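Local coordinates for protein threonine synthase (Brucella melitensis bv. 1, PDB 4F4F) that probably catalyses the PLP-dependent conversion of O-phospho-L-homoserine and water into L-threonine and phosphate, the last step of threonine biosynthesis, at residues Ser310-Ile315 with Asp389-Ile394; Gly385-Pro390 with Asp422-Ala427; Ser254-Thr259 with Ile282-Asp287; Gly260-Ile265 with Gln316-Phe321; Pro112-Lys117 with Pro432-Trp437. All blocks are in the same frame, centred on the assembly; numbering follows the deposited sequence.

Contact 1 (Ser310-Ile315 with Asp389-Ile394). With PLP (pyridoxal-5'-phosphate), chain C.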
# COMPACT_ATOMS: atom_id res chain seq x y z
N SER A 310 3.50 12.89 9.08
CA SER A 310 3.08 11.62 8.50
C SER A 310 3.45 11.60 7.00
O SER A 310 2.55 11.59 6.14
CB SER A 310 1.57 11.41 8.71
OG SER A 310 0.80 12.57 8.46
N PRO A 311 4.77 11.59 6.69
CA PRO A 311 5.22 11.80 5.30
C PRO A 311 4.70 10.79 4.28
O PRO A 311 4.57 11.14 3.11
CB PRO A 311 6.75 11.71 5.40
CG PRO A 311 7.00 10.87 6.59
CD PRO A 311 5.92 11.32 7.57
N SER A 312 4.38 9.57 4.69
CA SER A 312 3.83 8.59 3.72
C SER A 312 2.41 8.95 3.23
O SER A 312 1.88 8.34 2.31
CB SER A 312 3.84 7.17 4.28
OG SER A 312 5.16 6.79 4.68
N MET A 313 1.79 9.94 3.87
CA MET A 313 0.49 10.43 3.46
C MET A 313 0.57 11.85 2.88
O MET A 313 -0.45 12.49 2.64
CB MET A 313 -0.48 10.35 4.65
CG MET A 313 -0.80 8.92 5.06
SD MET A 313 -1.42 8.81 6.76
CE MET A 313 -2.77 9.99 6.73
N ASP A 314 1.78 12.33 2.64
CA ASP A 314 1.96 13.66 2.07
C ASP A 314 1.75 13.58 0.56
O ASP A 314 2.71 13.54 -0.21
CB ASP A 314 3.34 14.22 2.44
CG ASP A 314 3.42 14.71 3.91
OD1 ASP A 314 2.39 14.76 4.62
OD2 ASP A 314 4.53 15.07 4.35
N ILE A 315 0.47 13.53 0.16
CA ILE A 315 0.09 13.36 -1.25
C ILE A 315 -0.53 14.61 -1.82
O ILE A 315 -1.30 15.30 -1.12
CB ILE A 315 -0.93 12.21 -1.47
CG1 ILE A 315 -2.18 12.37 -0.56
CG2 ILE A 315 -0.26 10.87 -1.26
CD1 ILE A 315 -3.47 11.73 -1.09
N ASP A 389 2.57 5.50 16.17
CA ASP A 389 3.29 6.33 15.22
C ASP A 389 2.31 7.44 14.74
O ASP A 389 1.08 7.38 14.99
CB ASP A 389 3.86 5.48 14.06
CG ASP A 389 3.14 5.70 12.75
OD1 ASP A 389 3.70 6.38 11.88
OD2 ASP A 389 2.01 5.20 12.61
N PRO A 390 2.81 8.44 14.02
CA PRO A 390 1.93 9.55 13.59
C PRO A 390 0.86 9.18 12.55
O PRO A 390 -0.27 9.62 12.69
CB PRO A 390 2.90 10.59 13.01
CG PRO A 390 4.24 9.94 12.96
CD PRO A 390 4.24 8.73 13.81
N HIS A 391 1.19 8.36 11.57
CA HIS A 391 0.21 7.93 10.58
C HIS A 391 -0.94 7.21 11.29
O HIS A 391 -2.13 7.49 11.05
CB HIS A 391 0.82 7.01 9.52
CG HIS A 391 2.05 7.55 8.83
ND1 HIS A 391 3.29 7.49 9.36
CD2 HIS A 391 2.19 8.16 7.59
CE1 HIS A 391 4.17 8.02 8.50
NE2 HIS A 391 3.49 8.44 7.42
N SER A 392 -0.61 6.29 12.17
CA SER A 392 -1.61 5.52 12.90
C SER A 392 -2.43 6.39 13.85
O SER A 392 -3.63 6.20 13.99
CB SER A 392 -0.94 4.41 13.69
OG SER A 392 -0.11 3.61 12.85
N ALA A 393 -1.78 7.37 14.46
CA ALA A 393 -2.48 8.30 15.32
C ALA A 393 -3.49 9.14 14.54
O ALA A 393 -4.55 9.46 15.07
CB ALA A 393 -1.50 9.19 16.08
N ILE A 394 -3.16 9.51 13.30
CA ILE A 394 -4.14 10.14 12.41
C ILE A 394 -5.38 9.29 12.30
O ILE A 394 -6.49 9.77 12.50
CB ILE A 394 -3.54 10.50 11.03
CG1 ILE A 394 -2.52 11.63 11.24
CG2 ILE A 394 -4.64 10.94 10.04
CD1 ILE A 394 -1.70 12.08 10.03
N1 PLP C . 0.62 5.02 6.40
C2 PLP C . 1.90 4.54 6.18
C2A PLP C . 2.89 4.24 7.29
C3 PLP C . 2.34 4.27 4.79
O3 PLP C . 3.62 3.78 4.56
C4 PLP C . 1.36 4.57 3.69
C4A PLP C . 1.67 4.34 2.24
C5 PLP C . 0.01 5.08 4.04
C6 PLP C . -0.28 5.26 5.41
C5A PLP C . -1.02 5.34 2.91
O4P PLP C . -1.42 4.12 2.16
P PLP C . -2.32 4.08 0.78
O1P PLP C . -3.54 4.93 1.08
O2P PLP C . -1.39 4.68 -0.26
O3P PLP C . -2.65 2.64 0.47
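His391 is sandwiched in the cofactor pocket between the PLP and the loop 310-315. Methyl C2A of the PLP sits over one face of the imidazole, 3.7 Å from His391 CG, while the backbone at Ser310 lies against the opposite face, its CB making a CH-pi contact 3.8 Å from the ring centroid. In the ring plane, NE2 accepts the backbone N of Ser312 (3.1 Å), and Met313 SD slides past the edge at CD2. Met313 bends at chi3 (53°), so that its CE meets Ile394 CG2 tip to tip at 3.9 Å. Across the ring, ND1 donates in plane to the syn lone pair of Asp389 OD1, 2.8 Å away and nearly straight at 173°. Asp389 is the N-cap of helix 390-402; its OD2 takes both Ser392 OG (2.7 Å) and Ser392 N. Ser310 OG is hydrogen-bonded to Asn286 ND2. With NE2 accepting and ND1 donating, His391 is consistent with a neutral ring protonated at ND1, held in its plane by a bond at each nitrogen, beside the cofactor.

Contact 2 (Gly385-Pro390 with Asp422-Ala427)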
# COMPACT_ATOMS: atom_id res chain seq x y z
N GLY A 385 -1.43 3.27 27.74
CA GLY A 385 -0.09 2.69 27.73
C GLY A 385 0.36 2.25 26.34
O GLY A 385 1.34 1.55 26.21
N TYR A 386 -0.38 2.67 25.31
CA TYR A 386 -0.17 2.26 23.95
C TYR A 386 0.44 3.36 23.08
O TYR A 386 -0.04 4.48 23.02
CB TYR A 386 -1.50 1.75 23.32
CG TYR A 386 -1.31 1.14 21.97
CD1 TYR A 386 -0.87 -0.17 21.82
CD2 TYR A 386 -1.52 1.88 20.82
CE1 TYR A 386 -0.66 -0.73 20.58
CE2 TYR A 386 -1.27 1.33 19.56
CZ TYR A 386 -0.85 0.02 19.46
OH TYR A 386 -0.61 -0.53 18.21
N LEU A 387 1.54 3.03 22.39
CA LEU A 387 2.32 4.00 21.66
C LEU A 387 2.02 3.92 20.15
O LEU A 387 2.30 2.90 19.52
CB LEU A 387 3.80 3.74 21.89
CG LEU A 387 4.71 4.82 21.31
CD1 LEU A 387 4.49 6.20 21.96
CD2 LEU A 387 6.15 4.35 21.48
N LEU A 388 1.49 5.00 19.59
CA LEU A 388 1.23 5.12 18.15
C LEU A 388 2.32 5.92 17.41
O LEU A 388 2.85 6.92 17.91
CB LEU A 388 -0.10 5.86 17.92
CG LEU A 388 -1.38 5.18 18.39
CD1 LEU A 388 -2.39 6.20 18.92
CD2 LEU A 388 -1.96 4.31 17.27
N ASP A 389 2.57 5.50 16.17
CA ASP A 389 3.29 6.33 15.22
C ASP A 389 2.31 7.44 14.74
O ASP A 389 1.08 7.38 14.99
CB ASP A 389 3.86 5.48 14.06
CG ASP A 389 3.14 5.70 12.75
OD1 ASP A 389 3.70 6.38 11.88
OD2 ASP A 389 2.01 5.20 12.61
N PRO A 390 2.81 8.44 14.02
CA PRO A 390 1.93 9.55 13.59
C PRO A 390 0.86 9.18 12.55
O PRO A 390 -0.27 9.62 12.69
CB PRO A 390 2.90 10.59 13.01
CG PRO A 390 4.24 9.94 12.96
CD PRO A 390 4.24 8.73 13.81
N ASP A 422 11.26 10.72 15.62
CA ASP A 422 11.31 12.17 15.92
C ASP A 422 9.93 12.72 16.30
O ASP A 422 9.76 13.46 17.30
CB ASP A 422 11.82 12.99 14.72
CG ASP A 422 13.31 12.83 14.46
OD1 ASP A 422 14.01 12.19 15.27
OD2 ASP A 422 13.78 13.36 13.43
N ALA A 423 8.95 12.38 15.48
CA ALA A 423 7.60 12.86 15.68
C ALA A 423 7.02 12.26 16.96
O ALA A 423 6.35 12.94 17.70
CB ALA A 423 6.74 12.51 14.50
N VAL A 424 7.31 10.99 17.22
CA VAL A 424 6.75 10.31 18.40
C VAL A 424 7.36 10.97 19.65
O VAL A 424 6.65 11.30 20.58
CB VAL A 424 7.01 8.80 18.39
CG1 VAL A 424 6.56 8.14 19.69
CG2 VAL A 424 6.32 8.15 17.19
N LYS A 425 8.67 11.18 19.63
CA LYS A 425 9.38 11.81 20.76
C LYS A 425 8.85 13.22 21.03
O LYS A 425 8.57 13.59 22.21
CB LYS A 425 10.90 11.84 20.49
CG LYS A 425 11.75 12.60 21.51
CD LYS A 425 12.31 11.66 22.57
CE LYS A 425 13.03 12.37 23.71
NZ LYS A 425 14.52 12.38 23.58
N ALA A 426 8.72 13.99 19.96
CA ALA A 426 8.16 15.35 20.03
C ALA A 426 6.75 15.31 20.64
O ALA A 426 6.41 16.16 21.44
CB ALA A 426 8.13 16.01 18.65
N ALA A 427 5.96 14.31 20.30
CA ALA A 427 4.58 14.24 20.76
C ALA A 427 4.45 13.87 22.22
O ALA A 427 3.59 14.41 22.92
CB ALA A 427 3.78 13.24 19.91
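Val424 carries this contact, pressed from helix 421-428 against the chain that connects helix 370-384 to helix 390-402. Its two methyls divide the work. CG1, anti to the backbone N, meets Leu387 CD1 tip to tip at 3.6 Å, with Leu387 CG anti to its own N (chi1 -173°). CG2 lies against the main chain, 3.8 Å from Leu388 O and 4.0 Å from Pro390 CD, whose ring it crosses at about a right angle. One residue earlier on the helix, Ala423 CB rests on Pro390 CG (3.9 Å). Away from this tight seam the helix turns Asp422, Lys425 and Ala426 to solvent. The side chain of Leu388 leads off to Val380, Ala393 and Val396; the CB of Asp389 points away from helix 421-428, and its carboxylate caps helix 390-402. No hydrogen bond crosses between the segments, and Leu388 O is buried without a partner in the model, so the join rests on apolar packing that leaves one carbonyl unsatisfied.

Contact 3 (Ser254-Thr259 with Ile282-Asp287); sequences SFTVPT and IIATND. With PLP (pyridoxal-5'-phosphate), chain C.
Thr256 and Ile282 face each other obliquely across two neighbouring parallel strands, 253-258 and 278-285, of the mixed sheet. Thr256 OG1, beside its own backbone N (chi1 -58°), lies over the Ile282 branch point, 3.5 Å from CB and 3.6 Å from CD1, while Thr256 CG2 reaches Ala284 CB. These side chains, with Pro258, pack on the face covered by helix 390-402. Val257 and Ile283 occupy the other face, toward helix 263-274, where Ile283 CG2 crosses Thr259 CB obliquely at 3.8 Å. Four backbone hydrogen bonds join the strands: Ile282 N to Phe255 O, Val257 N to Ile282 O (2.9 Å), Ala284 N to Val257 O and Thr259 N to Ala284 O. These are the two strands of a beta-alpha-beta unit, linked through helix 263-274; Thr259 CA is 3.5 Å from PLP O1P. Thr259 OG1 folds back to Val257 O (2.8 Å), so just before the phosphate loop this carbonyl is gripped by two donors, out of its plane on opposite sides, whereas Thr256 OG1 is buried with no partner in the model.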
# COMPACT_ATOMS: atom_id res chain seq x y z
N SER A 254 -16.51 -1.61 11.31
CA SER A 254 -16.06 -0.39 10.64
C SER A 254 -14.54 -0.29 10.65
O SER A 254 -13.85 -0.83 11.55
CB SER A 254 -16.68 0.86 11.28
OG SER A 254 -18.07 0.89 11.08
N PHE A 255 -14.01 0.38 9.64
CA PHE A 255 -12.58 0.58 9.52
C PHE A 255 -12.22 2.03 9.24
O PHE A 255 -12.84 2.69 8.40
CB PHE A 255 -11.99 -0.26 8.40
CG PHE A 255 -12.11 -1.75 8.62
CD1 PHE A 255 -13.26 -2.43 8.27
CD2 PHE A 255 -11.06 -2.47 9.15
CE1 PHE A 255 -13.35 -3.79 8.43
CE2 PHE A 255 -11.15 -3.83 9.34
CZ PHE A 255 -12.31 -4.49 8.97
N THR A 256 -11.16 2.49 9.89
CA THR A 256 -10.56 3.76 9.57
C THR A 256 -9.13 3.54 9.10
O THR A 256 -8.36 2.84 9.75
CB THR A 256 -10.60 4.72 10.79
OG1 THR A 256 -11.96 4.91 11.19
CG2 THR A 256 -9.98 6.11 10.46
N VAL A 257 -8.78 4.16 7.98
CA VAL A 257 -7.53 3.91 7.32
C VAL A 257 -6.75 5.19 7.10
O VAL A 257 -7.23 6.06 6.35
CB VAL A 257 -7.79 3.30 5.95
CG1 VAL A 257 -6.47 3.00 5.24
CG2 VAL A 257 -8.66 2.05 6.07
N PRO A 258 -5.56 5.32 7.72
CA PRO A 258 -4.72 6.44 7.38
C PRO A 258 -4.29 6.26 5.94
O PRO A 258 -3.72 5.23 5.59
CB PRO A 258 -3.54 6.37 8.39
CG PRO A 258 -3.85 5.26 9.34
CD PRO A 258 -4.87 4.39 8.65
N THR A 259 -4.64 7.22 5.08
CA THR A 259 -4.74 6.99 3.63
C THR A 259 -3.88 8.02 2.90
O THR A 259 -3.90 9.19 3.24
CB THR A 259 -6.21 7.15 3.16
OG1 THR A 259 -6.99 6.05 3.61
CG2 THR A 259 -6.35 7.27 1.65
N ILE A 282 -13.64 4.77 6.64
CA ILE A 282 -13.33 6.17 6.95
C ILE A 282 -11.92 6.45 6.47
O ILE A 282 -10.95 5.75 6.85
CB ILE A 282 -13.48 6.47 8.46
CG1 ILE A 282 -14.89 6.09 8.94
CG2 ILE A 282 -13.19 7.94 8.74
CD1 ILE A 282 -15.18 6.38 10.41
N ILE A 283 -11.80 7.47 5.63
CA ILE A 283 -10.54 7.93 5.09
C ILE A 283 -9.96 8.90 6.09
O ILE A 283 -10.62 9.89 6.45
CB ILE A 283 -10.76 8.69 3.73
CG1 ILE A 283 -11.51 7.81 2.69
CG2 ILE A 283 -9.44 9.24 3.22
CD1 ILE A 283 -12.27 8.57 1.60
N ALA A 284 -8.73 8.67 6.53
CA ALA A 284 -8.08 9.59 7.46
C ALA A 284 -6.86 10.22 6.76
O ALA A 284 -5.98 9.51 6.27
CB ALA A 284 -7.64 8.86 8.74
N THR A 285 -6.83 11.56 6.72
CA THR A 285 -5.81 12.27 5.97
C THR A 285 -5.03 13.15 6.95
O THR A 285 -5.50 13.48 8.04
CB THR A 285 -6.42 13.18 4.87
OG1 THR A 285 -6.86 14.44 5.45
CG2 THR A 285 -7.58 12.45 4.13
N ASN A 286 -3.84 13.54 6.52
CA ASN A 286 -3.11 14.63 7.14
C ASN A 286 -3.52 15.97 6.52
O ASN A 286 -4.56 16.04 5.84
CB ASN A 286 -1.58 14.34 7.20
CG ASN A 286 -0.86 14.37 5.85
OD1 ASN A 286 -1.24 15.09 4.92
ND2 ASN A 286 0.24 13.62 5.77
N ASP A 287 -2.76 17.04 6.78
CA ASP A 287 -3.03 18.37 6.19
C ASP A 287 -3.16 18.37 4.66
O ASP A 287 -3.77 19.25 4.08
CB ASP A 287 -1.92 19.37 6.60
CG ASP A 287 -1.71 19.41 8.11
OD1 ASP A 287 -2.45 20.13 8.78
OD2 ASP A 287 -0.87 18.65 8.61
N1 PLP C . 0.62 5.02 6.40
C2 PLP C . 1.90 4.54 6.18
C2A PLP C . 2.89 4.24 7.29
C3 PLP C . 2.34 4.27 4.79
O3 PLP C . 3.62 3.78 4.56
C4 PLP C . 1.36 4.57 3.69
C4A PLP C . 1.67 4.34 2.24
C5 PLP C . 0.01 5.08 4.04
C6 PLP C . -0.28 5.26 5.41
C5A PLP C . -1.02 5.34 2.91
O4P PLP C . -1.42 4.12 2.16
P PLP C . -2.32 4.08 0.78
O1P PLP C . -3.54 4.93 1.08
O2P PLP C . -1.39 4.68 -0.26
O3P PLP C . -2.65 2.64 0.47

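Contact 4 (Gly260-Ile265 with Gln316-Phe321). With PLP (pyridoxal-5'-phosphate), chain C.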
# COMPACT_ATOMS: atom_id res chain seq x y z
N GLY A 260 -3.13 7.55 1.92
CA GLY A 260 -2.42 8.40 0.99
C GLY A 260 -2.94 8.11 -0.39
O GLY A 260 -3.77 8.87 -0.92
N ASN A 261 -2.47 7.02 -1.01
CA ASN A 261 -2.85 6.76 -2.41
C ASN A 261 -4.04 5.83 -2.57
O ASN A 261 -4.30 5.38 -3.68
CB ASN A 261 -1.64 6.21 -3.20
CG ASN A 261 -0.69 7.32 -3.59
OD1 ASN A 261 -1.10 8.32 -4.21
ND2 ASN A 261 0.57 7.20 -3.16
N PHE A 262 -4.76 5.57 -1.47
CA PHE A 262 -6.09 4.94 -1.49
C PHE A 262 -6.17 3.44 -1.68
O PHE A 262 -7.28 2.87 -1.63
CB PHE A 262 -6.99 5.60 -2.56
CG PHE A 262 -8.41 5.75 -2.15
CD1 PHE A 262 -8.77 6.75 -1.24
CD2 PHE A 262 -9.38 4.93 -2.66
CE1 PHE A 262 -10.08 6.91 -0.84
CE2 PHE A 262 -10.70 5.08 -2.26
CZ PHE A 262 -11.06 6.06 -1.35
N GLY A 263 -5.03 2.78 -1.89
CA GLY A 263 -4.97 1.37 -2.22
C GLY A 263 -5.41 0.53 -1.03
O GLY A 263 -6.11 -0.46 -1.18
N ASP A 264 -4.99 0.96 0.14
CA ASP A 264 -5.36 0.32 1.41
C ASP A 264 -6.87 0.30 1.64
O ASP A 264 -7.50 -0.77 1.73
CB ASP A 264 -4.62 0.95 2.62
CG ASP A 264 -4.58 2.51 2.66
OD1 ASP A 264 -5.43 3.30 2.03
OD2 ASP A 264 -3.64 2.97 3.44
N ILE A 265 -7.46 1.49 1.69
CA ILE A 265 -8.89 1.58 1.90
C ILE A 265 -9.67 1.01 0.71
O ILE A 265 -10.76 0.46 0.91
CB ILE A 265 -9.34 3.01 2.27
CG1 ILE A 265 -10.67 2.94 3.02
CG2 ILE A 265 -9.38 3.92 1.04
CD1 ILE A 265 -11.22 4.29 3.50
N GLN A 316 -0.21 14.90 -3.08
CA GLN A 316 -0.92 15.94 -3.84
C GLN A 316 -2.20 15.36 -4.46
O GLN A 316 -3.27 15.97 -4.41
CB GLN A 316 -0.01 16.52 -4.92
CG GLN A 316 -0.64 17.72 -5.61
CD GLN A 316 0.38 18.59 -6.32
OE1 GLN A 316 1.02 18.17 -7.28
NE2 GLN A 316 0.53 19.82 -5.85
N ILE A 317 -2.07 14.17 -5.04
CA ILE A 317 -3.19 13.40 -5.59
C ILE A 317 -3.14 11.96 -5.07
O ILE A 317 -2.11 11.50 -4.59
CB ILE A 317 -3.19 13.38 -7.14
CG1 ILE A 317 -1.90 12.76 -7.70
CG2 ILE A 317 -3.43 14.78 -7.72
CD1 ILE A 317 -1.88 12.63 -9.23
N SER A 318 -4.25 11.27 -5.14
CA SER A 318 -4.33 9.94 -4.57
C SER A 318 -4.41 8.91 -5.72
O SER A 318 -5.45 8.80 -6.38
CB SER A 318 -5.55 9.87 -3.67
OG SER A 318 -5.60 8.66 -2.98
N SER A 319 -3.34 8.16 -5.92
CA SER A 319 -3.17 7.40 -7.16
C SER A 319 -4.27 6.35 -7.42
O SER A 319 -4.64 6.13 -8.56
CB SER A 319 -1.78 6.75 -7.18
OG SER A 319 -1.76 5.64 -6.28
N ASN A 320 -4.83 5.74 -6.39
CA ASN A 320 -5.86 4.73 -6.60
C ASN A 320 -7.29 5.22 -6.45
O ASN A 320 -8.23 4.45 -6.58
CB ASN A 320 -5.63 3.58 -5.64
CG ASN A 320 -4.38 2.81 -5.99
OD1 ASN A 320 -4.33 2.21 -7.04
ND2 ASN A 320 -3.38 2.86 -5.15
N PHE A 321 -7.46 6.52 -6.18
CA PHE A 321 -8.84 7.08 -6.08
C PHE A 321 -9.65 6.81 -7.36
O PHE A 321 -10.85 6.57 -7.30
CB PHE A 321 -8.77 8.57 -5.79
CG PHE A 321 -10.10 9.20 -5.47
CD1 PHE A 321 -10.88 8.73 -4.43
CD2 PHE A 321 -10.54 10.28 -6.20
CE1 PHE A 321 -12.10 9.33 -4.13
CE2 PHE A 321 -11.76 10.86 -5.92
CZ PHE A 321 -12.53 10.40 -4.88
N1 PLP C . 0.62 5.02 6.40
C2 PLP C . 1.90 4.54 6.18
C2A PLP C . 2.89 4.24 7.29
C3 PLP C . 2.34 4.27 4.79
O3 PLP C . 3.62 3.78 4.56
C4 PLP C . 1.36 4.57 3.69
C4A PLP C . 1.67 4.34 2.24
C5 PLP C . 0.01 5.08 4.04
C6 PLP C . -0.28 5.26 5.41
C5A PLP C . -1.02 5.34 2.91
O4P PLP C . -1.42 4.12 2.16
P PLP C . -2.32 4.08 0.78
O1P PLP C . -3.54 4.93 1.08
O2P PLP C . -1.39 4.68 -0.26
O3P PLP C . -2.65 2.64 0.47
O HOH W 1 -2.23 3.27 -2.38
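The segment 260-265 is the glycine-rich phosphate loop of a fold-type II PLP enzyme, running into the N-terminus of helix 263-274. Its backbone amides hold the phosphate: Gly260 N (2.8 Å) and Phe262 N bind PLP O1P, Asn261 N binds O2P (2.7 Å), and Asp264 N binds O3P. Asp264 OD1 stands 2.7 Å from O1P, close enough that one of the two acid groups probably holds a proton; OD1 also accepts Ile265 N. Segment 316-321, with a type I turn at Ser318-Phe321, grips this loop. Asn261 OD1 accepts Ser319 N on a lone pair, in plane, at 2.8 Å. Asn261 O is gripped twice by Asn320, in plane by its N (2.8 Å) and from above the carbonyl plane by ND2 (3.1 Å), and Ser318 OG bonds to Gly260 O. A water accepts from Gly263 N and, weakly, from Asn320 ND2, and donates to O2P. Phe262 has a positive phi (79°), and its ring lies between Ile265 CG2 on one face and the edge of Phe321 on the other, a T-shaped pair with centroids 5.4 Å apart and planes at 82°. Ser226 anchors Ser319 OG and Asn320 ND2 from outside. Helix 290-297 packs on Phe262, Ser318 and Phe321 through Leu291, and strand 278-285 meets Phe262 and Ile265 through Ile283.

Contact 5 (Pro112-Lys117 with Pro432-Trp437). With PLP (pyridoxal-5'-phosphate), chain C.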
# COMPACT_ATOMS: atom_id res chain seq x y z
N PRO A 112 8.78 -7.27 7.84
CA PRO A 112 10.22 -7.03 7.80
C PRO A 112 10.64 -5.59 7.84
O PRO A 112 11.78 -5.34 8.21
CB PRO A 112 10.64 -7.65 6.45
CG PRO A 112 9.61 -8.66 6.19
CD PRO A 112 8.34 -8.11 6.72
N THR A 113 9.76 -4.64 7.47
CA THR A 113 10.14 -3.22 7.54
C THR A 113 9.25 -2.40 8.45
O THR A 113 9.24 -1.16 8.37
CB THR A 113 10.24 -2.53 6.13
OG1 THR A 113 8.94 -2.37 5.54
CG2 THR A 113 11.20 -3.27 5.22
N LEU A 114 8.51 -3.08 9.33
CA LEU A 114 7.69 -2.42 10.34
C LEU A 114 6.66 -1.48 9.75
O LEU A 114 6.32 -0.46 10.34
CB LEU A 114 8.58 -1.67 11.33
CG LEU A 114 9.78 -2.45 11.89
CD1 LEU A 114 10.52 -1.59 12.93
CD2 LEU A 114 9.34 -3.78 12.48
N ALA A 115 6.16 -1.81 8.57
CA ALA A 115 5.17 -0.96 7.91
C ALA A 115 4.26 -1.73 6.95
O ALA A 115 4.60 -2.77 6.43
CB ALA A 115 5.86 0.19 7.18
N PHE A 116 3.08 -1.17 6.75
CA PHE A 116 1.98 -1.92 6.17
C PHE A 116 2.22 -2.33 4.71
O PHE A 116 1.64 -3.32 4.25
CB PHE A 116 0.67 -1.13 6.33
CG PHE A 116 0.34 -0.31 5.15
CD1 PHE A 116 0.96 0.88 4.95
CD2 PHE A 116 -0.54 -0.79 4.20
CE1 PHE A 116 0.69 1.61 3.84
CE2 PHE A 116 -0.81 -0.03 3.07
CZ PHE A 116 -0.19 1.15 2.89
N LYS A 117 3.10 -1.62 3.98
CA LYS A 117 3.44 -2.04 2.60
C LYS A 117 4.08 -3.45 2.51
O LYS A 117 3.99 -4.11 1.48
CB LYS A 117 4.27 -0.96 1.87
CG LYS A 117 3.44 0.27 1.59
CD LYS A 117 4.22 1.35 0.86
CE LYS A 117 3.41 2.63 0.68
NZ LYS A 117 3.08 3.26 1.97
N PRO A 432 10.90 5.69 20.84
CA PRO A 432 10.39 4.32 20.68
C PRO A 432 11.52 3.31 20.49
O PRO A 432 12.59 3.67 20.05
CB PRO A 432 9.50 4.39 19.44
CG PRO A 432 9.85 5.65 18.75
CD PRO A 432 10.46 6.59 19.75
N GLN A 433 11.29 2.06 20.86
CA GLN A 433 12.31 1.03 20.76
C GLN A 433 11.96 0.06 19.62
O GLN A 433 10.80 -0.35 19.44
CB GLN A 433 12.45 0.30 22.09
N LEU A 434 12.97 -0.31 18.84
CA LEU A 434 12.81 -1.30 17.78
C LEU A 434 12.44 -2.63 18.39
O LEU A 434 12.80 -2.91 19.52
CB LEU A 434 14.12 -1.47 17.00
CG LEU A 434 14.53 -0.31 16.09
CD1 LEU A 434 16.04 -0.33 15.86
CD2 LEU A 434 13.78 -0.37 14.76
N PRO A 435 11.71 -3.47 17.64
CA PRO A 435 11.52 -4.85 18.08
C PRO A 435 12.87 -5.54 18.31
O PRO A 435 13.87 -5.18 17.68
CB PRO A 435 10.79 -5.52 16.91
CG PRO A 435 10.30 -4.40 16.07
CD PRO A 435 11.18 -3.24 16.29
N ALA A 436 12.89 -6.53 19.20
CA ALA A 436 14.11 -7.22 19.59
C ALA A 436 14.85 -7.85 18.41
O ALA A 436 16.06 -7.78 18.35
CB ALA A 436 13.80 -8.29 20.65
N TRP A 437 14.11 -8.43 17.46
CA TRP A 437 14.75 -9.12 16.33
C TRP A 437 15.45 -8.11 15.42
O TRP A 437 16.34 -8.48 14.65
CB TRP A 437 13.76 -10.00 15.58
CG TRP A 437 12.67 -9.21 14.92
CD1 TRP A 437 11.44 -8.84 15.44
CD2 TRP A 437 12.73 -8.63 13.59
NE1 TRP A 437 10.74 -8.09 14.54
CE2 TRP A 437 11.46 -7.92 13.41
CE3 TRP A 437 13.68 -8.61 12.57
CZ2 TRP A 437 11.17 -7.24 12.25
CZ3 TRP A 437 13.37 -7.92 11.40
CH2 TRP A 437 12.14 -7.26 11.24
N1 PLP C . 0.62 5.02 6.40
C2 PLP C . 1.90 4.54 6.18
C2A PLP C . 2.89 4.24 7.29
C3 PLP C . 2.34 4.27 4.79
O3 PLP C . 3.62 3.78 4.56
C4 PLP C . 1.36 4.57 3.69
C4A PLP C . 1.67 4.34 2.24
C5 PLP C . 0.01 5.08 4.04
C6 PLP C . -0.28 5.26 5.41
C5A PLP C . -1.02 5.34 2.91
O4P PLP C . -1.42 4.12 2.16
P PLP C . -2.32 4.08 0.78
O1P PLP C . -3.54 4.93 1.08
O2P PLP C . -1.39 4.68 -0.26
O3P PLP C . -2.65 2.64 0.47
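The loop 112-117 runs up to the cofactor lysine of this fold-type II enzyme and leans on the loop 432-437 after helix 421-428. Leu114 loses the most surface. Its CG stays beside the backbone N (chi1 -48°), and the two methyls part: CD1 touches Leu434 CD2 at 3.9 Å and Pro435 CD, while CD2 meets Pro435 CG (3.8 Å) and Trp437 CZ2 (3.9 Å) tip to tip. Trp437, second in buried area, takes the crowded rotamer with CG between N and the carbonyl carbon, which brings its benzo edge round to Pro112. There Pro112 O lies in the plane of the indole, 3.6 Å from CH2, while that oxygen accepts a hydrogen bond from Gln181 NE2; Arg89 makes a cation-pi contact with the same indole. No hydrogen bond joins the segments. From Leu114 the chain passes to Phe116, whose CE1 sits edge-on 3.0 Å from PLP C4, and ends at Lys117, bent at chi4 so that its NZ is modelled bonded to PLP C4A at 1.8 Å.

Contacts 1, 3, 4 and 5 all reach the PLP; contact 2 adjoins contact 1, sharing Asp389 and Pro390, and touches contact 5. Along the chain contact 5 closes the longest loop, which holds the other four. Contacts 3 and 4 alternate their segments around helix 263-274, their centres 11 Å apart, and contact 4 likewise interleaves with contact 1. Contact 3 lies in the mixed sheet; helix 390-402 starts in contact 1 and covers that sheet, and the centres of contacts 1 and 3 are about 10 Å apart. The centres of contacts 2 and 4, like those of 4 and 5, are about 24 Å apart. The cofactor is therefore bound where segments distant in sequence, from residue 112 to beyond 390, converge.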